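Local atomic coordinates of Sfrice_029225 (PDB entry 6I50), a protein that probably acts as a secreted cytokine of the tumour necrosis factor family, binding TNF-type receptors. Residues Y78-H82 with D83-W87. Residues are numbered along the deposited sequence; the frame is centred on the assembly and turned at random.
Sequences YLDSH and DTISW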
ATOM      1  N   TYR A  78      -0.603 -13.845  -6.694  1.00 12.73           N
ATOM      2  CA  TYR A  78      -0.117 -15.184  -7.000  1.00 12.38           C
ATOM      3  C   TYR A  78      -1.169 -16.233  -6.678  1.00 10.53           C
ATOM      4  O   TYR A  78      -1.911 -16.117  -5.698  1.00 15.33           O
ATOM      5  CB  TYR A  78       1.161 -15.491  -6.214  1.00 11.33           C
ATOM      6  CG  TYR A  78       2.331 -14.610  -6.588  1.00 10.19           C
ATOM      7  CD1 TYR A  78       3.180 -14.946  -7.635  1.00 10.44           C
ATOM      8  CD2 TYR A  78       2.584 -13.436  -5.893  1.00 14.81           C
ATOM      9  CE1 TYR A  78       4.253 -14.131  -7.975  1.00 12.08           C
ATOM     10  CE2 TYR A  78       3.648 -12.624  -6.216  1.00 16.83           C
ATOM     11  CZ  TYR A  78       4.478 -12.971  -7.257  1.00 15.72           C
ATOM     12  OH  TYR A  78       5.536 -12.144  -7.566  1.00 14.14           O
ATOM     13  N   LEU A  79      -1.223 -17.264  -7.514  1.00 11.85           N
ATOM     14  CA  LEU A  79      -2.006 -18.470  -7.255  1.00 13.64           C
ATOM     15  C   LEU A  79      -1.013 -19.581  -7.569  1.00 16.04           C
ATOM     16  O   LEU A  79      -0.901 -20.029  -8.713  1.00 15.91           O
ATOM     17  CB  LEU A  79      -3.276 -18.541  -8.106  1.00 14.97           C
ATOM     18  CG  LEU A  79      -4.200 -19.720  -7.789  1.00 18.04           C
ATOM     19  CD1 LEU A  79      -4.446 -19.800  -6.292  1.00 27.79           C
ATOM     20  CD2 LEU A  79      -5.515 -19.603  -8.539  1.00 21.03           C
ATOM     21  N   ASP A  80      -0.261 -19.990  -6.552  1.00 15.41           N
ATOM     22  CA  ASP A  80       0.964 -20.734  -6.787  1.00 15.88           C
ATOM     23  C   ASP A  80       1.192 -21.676  -5.618  1.00 15.98           C
ATOM     24  O   ASP A  80       0.699 -21.449  -4.509  1.00 19.45           O
ATOM     25  CB  ASP A  80       2.150 -19.777  -6.966  1.00 17.03           C
ATOM     26  CG  ASP A  80       3.354 -20.447  -7.593  1.00 24.56           C
ATOM     27  OD1 ASP A  80       3.465 -20.444  -8.836  1.00 27.36           O
ATOM     28  OD2 ASP A  80       4.195 -20.972  -6.835  1.00 28.78           O
ATOM     29  N   SER A  81       1.953 -22.736  -5.874  1.00 14.83           N
ATOM     30  CA  SER A  81       2.205 -23.746  -4.857  1.00 16.79           C
ATOM     31  C   SER A  81       3.572 -23.609  -4.194  1.00 15.68           C
ATOM     32  O   SER A  81       3.866 -24.367  -3.267  1.00 19.43           O
ATOM     33  CB  SER A  81       2.057 -25.152  -5.454  1.00 22.40           C
ATOM     34  OG  SER A  81       2.929 -25.331  -6.552  1.00 25.94           O
ATOM     35  N   HIS A  82       4.412 -22.674  -4.634  1.00 13.33           N
ATOM     36  CA  HIS A  82       5.716 -22.500  -4.004  1.00 16.69           C
ATOM     37  C   HIS A  82       5.579 -21.880  -2.615  1.00 19.19           C
ATOM     38  O   HIS A  82       4.636 -21.136  -2.332  1.00 18.51           O
ATOM     39  CB  HIS A  82       6.622 -21.630  -4.875  1.00 16.49           C
ATOM     40  CG  HIS A  82       7.136 -22.334  -6.090  1.00 21.42           C
ATOM     41  ND1 HIS A  82       6.480 -22.301  -7.301  1.00 23.81           N
ATOM     42  CD2 HIS A  82       8.227 -23.116  -6.274  1.00 26.36           C
ATOM     43  CE1 HIS A  82       7.150 -23.021  -8.183  1.00 29.12           C
ATOM     44  NE2 HIS A  82       8.212 -23.531  -7.584  1.00 27.67           N
ATOM     45  N   ASP A  83       6.540 -22.199  -1.742  1.00 16.56           N
ATOM     46  CA  ASP A  83       6.511 -21.665  -0.384  1.00 18.00           C
ATOM     47  C   ASP A  83       6.744 -20.162  -0.367  1.00 21.31           C
ATOM     48  O   ASP A  83       6.169 -19.462   0.474  1.00 21.95           O
ATOM     49  CB  ASP A  83       7.557 -22.361   0.486  1.00 20.42           C
ATOM     50  CG  ASP A  83       7.123 -23.746   0.935  1.00 30.93           C
ATOM     51  OD1 ASP A  83       5.927 -24.077   0.792  1.00 30.51           O
ATOM     52  OD2 ASP A  83       7.983 -24.503   1.432  1.00 33.18           O
ATOM     53  N   THR A  84       7.571 -19.651  -1.279  1.00 16.48           N
ATOM     54  CA  THR A  84       7.908 -18.236  -1.330  1.00 13.76           C
ATOM     55  C   THR A  84       7.540 -17.661  -2.687  1.00 16.21           C
ATOM     56  O   THR A  84       7.867 -18.246  -3.727  1.00 15.99           O
ATOM     57  CB  THR A  84       9.399 -18.017  -1.067  1.00 17.88           C
ATOM     58  OG1 THR A  84       9.737 -18.522   0.233  1.00 22.09           O
ATOM     59  CG2 THR A  84       9.749 -16.542  -1.149  1.00 20.66           C
ATOM     60  N   ILE A  85       6.850 -16.524  -2.672  1.00 15.49           N
ATOM     61  CA  ILE A  85       6.579 -15.743  -3.869  1.00 14.67           C
ATOM     62  C   ILE A  85       7.105 -14.337  -3.617  1.00 17.11           C
ATOM     63  O   ILE A  85       6.970 -13.804  -2.509  1.00 18.44           O
ATOM     64  CB  ILE A  85       5.079 -15.741  -4.231  1.00 16.75           C
ATOM     65  CG1 ILE A  85       4.211 -15.440  -3.008  1.00 28.97           C
ATOM     66  CG2 ILE A  85       4.672 -17.094  -4.803  1.00 15.79           C
ATOM     67  CD1 ILE A  85       3.782 -13.997  -2.895  1.00 36.83           C
ATOM     68  N   SER A  86       7.740 -13.757  -4.630  1.00 17.67           N
ATOM     69  CA  SER A  86       8.360 -12.453  -4.458  1.00 14.23           C
ATOM     70  C   SER A  86       8.541 -11.816  -5.825  1.00 16.46           C
ATOM     71  O   SER A  86       8.823 -12.510  -6.808  1.00 16.12           O
ATOM     72  CB  SER A  86       9.704 -12.580  -3.725  1.00 13.66           C
ATOM     73  OG  SER A  86      10.353 -11.324  -3.593  1.00 15.78           O
ATOM     74  N   TRP A  87       8.363 -10.501  -5.884  1.00  7.93           N
ATOM     75  CA  TRP A  87       8.631  -9.748  -7.101  1.00 10.38           C
ATOM     76  C   TRP A  87       9.578  -8.589  -6.816  1.00 15.49           C
ATOM     77  O   TRP A  87       9.732  -8.138  -5.672  1.00 11.52           O
ATOM     78  CB  TRP A  87       7.337  -9.226  -7.763  1.00 11.21           C
ATOM     79  CG  TRP A  87       6.452  -8.335  -6.926  1.00 10.28           C
ATOM     80  CD1 TRP A  87       5.267  -8.681  -6.343  1.00  9.10           C
ATOM     81  CD2 TRP A  87       6.650  -6.943  -6.640  1.00 11.11           C
ATOM     82  NE1 TRP A  87       4.718  -7.594  -5.696  1.00 11.49           N
ATOM     83  CE2 TRP A  87       5.550  -6.515  -5.859  1.00 10.28           C
ATOM     84  CE3 TRP A  87       7.652  -6.020  -6.958  1.00 11.11           C
ATOM     85  CZ2 TRP A  87       5.431  -5.209  -5.388  1.00  8.64           C
ATOM     86  CZ3 TRP A  87       7.533  -4.723  -6.487  1.00 12.47           C
ATOM     87  CH2 TRP A  87       6.432  -4.330  -5.706  1.00  9.50           C
TER
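One face of the Tyr78 ring is covered by Ile85: Ile85 CB stands 3.7 Å from the Tyr78 ring centroid and 9° off the normal, a CH-pi contact. Trp87 CD1 sits at the edge of that ring, near its plane; reciprocally, Tyr78 OH lies in the indole plane, at its edge, 3.7 Å from Trp87 CD1, and hydrogen-bonds Asn139. The two aromatic side chains cross at about a right angle. In Ile85, chi1 (47°) sets CG1 between backbone N and carbonyl carbon, and an off-staggered chi2 then swings Ile85 CD1 above Tyr78 CD2, a tight 3.3 Å approach; Ile85 CG2 lies against Tyr78 CG and CD1. Replacing Tyr78 by an alanine would probably leave Ile85 without its aromatic cover and Asn139 without the hydroxyl. The turn is fixed by Asp80 OD2, which lies 6° out of the imidazole plane and receives His82 ND1 (2.7 Å) on its syn lone pair; His82 N (2.8 Å) meets it on the anti side, tilted out of the carboxylate plane, closing an Asx turn. Asp80 OD1 accepts from His145 N. The turn leads from strand 68-80 of one jelly-roll sheet to strand 84-92 of the other, their short segments' axes 9.3 Å apart; Thr84 packs on Pro118 of a neighbouring subunit.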